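Local coordinates for protein acyl-homoserine-lactone synthase (Mesorhizobium sp. ORS 3359, PDB 6WNS) that probably makes acyl-homoserine lactone quorum-sensing signals by transferring an acyl group from a coenzyme A thioester to S-adenosylmethionine, with release of methylthioadenosine, at residues Ile88-Gly91 against Gly92-Arg96. Sequence-based numbering, arbitrary orientation.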
loop_
_atom_site.group_PDB
_atom_site.type_symbol
_atom_site.label_atom_id
_atom_site.label_comp_id
_atom_site.label_asym_id
_atom_site.label_seq_id
_atom_site.Cartn_x
_atom_site.Cartn_y
_atom_site.Cartn_z
ATOM N N ILE A 88 -0.177 17.058 9.658
ATOM C CA ILE A 88 0.953 17.610 10.451
ATOM C C ILE A 88 2.278 16.953 10.036
ATOM O O ILE A 88 3.299 17.657 10.105
ATOM C CB ILE A 88 0.719 17.577 11.972
ATOM C CG1 ILE A 88 1.763 18.465 12.641
ATOM C CG2 ILE A 88 0.717 16.152 12.541
ATOM C CD1 ILE A 88 1.379 18.936 14.009
ATOM N N LEU A 89 2.282 15.721 9.527
ATOM C CA LEU A 89 3.528 15.005 9.125
ATOM C C LEU A 89 4.135 15.622 7.863
ATOM O O LEU A 89 5.316 15.332 7.567
ATOM C CB LEU A 89 3.232 13.531 8.871
ATOM C CG LEU A 89 2.827 12.733 10.121
ATOM C CD1 LEU A 89 2.406 11.341 9.731
ATOM C CD2 LEU A 89 3.944 12.658 11.151
ATOM N N ALA A 90 3.344 16.317 7.069
ATOM C CA ALA A 90 3.887 16.918 5.831
ATOM C C ALA A 90 3.928 18.436 5.998
ATOM O O ALA A 90 3.889 19.127 4.976
ATOM C CB ALA A 90 3.060 16.505 4.645
ATOM N N GLY A 91 3.959 18.931 7.234
ATOM C CA GLY A 91 4.059 20.378 7.519
ATOM C C GLY A 91 2.708 21.069 7.340
ATOM O O GLY A 91 2.676 22.322 7.269
ATOM N N GLY A 92 1.635 20.296 7.255
ATOM C CA GLY A 92 0.238 20.762 7.151
ATOM C C GLY A 92 -0.211 20.758 5.700
ATOM O O GLY A 92 -1.456 20.890 5.437
ATOM N N THR A 93 0.733 20.487 4.780
ATOM C CA THR A 93 0.427 20.454 3.317
ATOM C C THR A 93 1.021 19.211 2.658
ATOM O O THR A 93 2.120 19.257 2.101
ATOM C CB THR A 93 0.935 21.741 2.646
ATOM O OG1 THR A 93 2.399 21.840 2.973
ATOM C CG2 THR A 93 0.147 22.952 3.093
ATOM N N PRO A 94 0.289 18.077 2.718
ATOM C CA PRO A 94 0.665 16.860 2.015
ATOM C C PRO A 94 0.695 17.093 0.514
ATOM O O PRO A 94 0.018 17.999 0.006
ATOM C CB PRO A 94 -0.431 15.816 2.348
ATOM C CG PRO A 94 -1.394 16.489 3.305
ATOM C CD PRO A 94 -1.004 17.948 3.405
ATOM N N PRO A 95 1.555 16.347 -0.206
ATOM C CA PRO A 95 1.633 16.449 -1.651
ATOM C C PRO A 95 0.352 15.900 -2.310
ATOM O O PRO A 95 -0.110 14.825 -1.958
ATOM C CB PRO A 95 2.904 15.670 -1.996
ATOM C CG PRO A 95 3.056 14.682 -0.868
ATOM C CD PRO A 95 2.557 15.427 0.350
ATOM N N ARG A 96 -0.228 16.706 -3.199
ATOM C CA ARG A 96 -1.528 16.480 -3.872
ATOM C C ARG A 96 -1.391 16.814 -5.367
ATOM O O ARG A 96 -1.158 17.975 -5.723
ATOM C CB ARG A 96 -2.614 17.286 -3.146
ATOM C CG ARG A 96 -2.645 17.051 -1.639
ATOM C CD ARG A 96 -3.877 17.590 -0.947
ATOM N NE ARG A 96 -5.010 16.699 -1.114
ATOM C CZ ARG A 96 -6.142 16.750 -0.411
ATOM N NH1 ARG A 96 -6.302 17.657 0.533
ATOM N NH2 ARG A 96 -7.112 15.879 -0.641
#
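Ala-90 and Thr-93 are the ends of a type I' beta turn that reverses the chain in the surface loop between helix 81-84 and strand 100-108, and the example illustrates a glycine-cornered turn in which the methyl of the first residue meets the proline just after the last.

The backbone bonds come in sequence. Gly-91 N donates to Ile-88 O at 3.2 Å, next to the 3-10 segment that includes Ile-88 and Leu-89, and the turn is then closed by a weak bond from Thr-93 N to Ala-90 O, long at 3.4 Å but fairly straight at 154°. Gly-91 and Gly-92, at the corners, both have positive phi, as the two central positions of a type I' turn require.

Apolar packing is carried by Ala-90. Its CB points across the turn and rests 3.6 Å from Pro-94 CA, against the backbone side of that ring, with Pro-94 CB at 4.2 Å; Pro-95 CD only grazes it. Leu-163, from another loop, touches both Ala-90 and Pro-95, while Met-82 of helix 81-84 meets Ala-90 and Pro-94; Pro-95 also reaches Leu-178 of strand 174-180, which ties the loop to the central sheet.

Thr-93 is exposed, and a chi1 of 56° turns its OG1 back over the backbone, near Ala-90 O but not hydrogen-bonded to it, the two oxygens lying 3.7 Å apart.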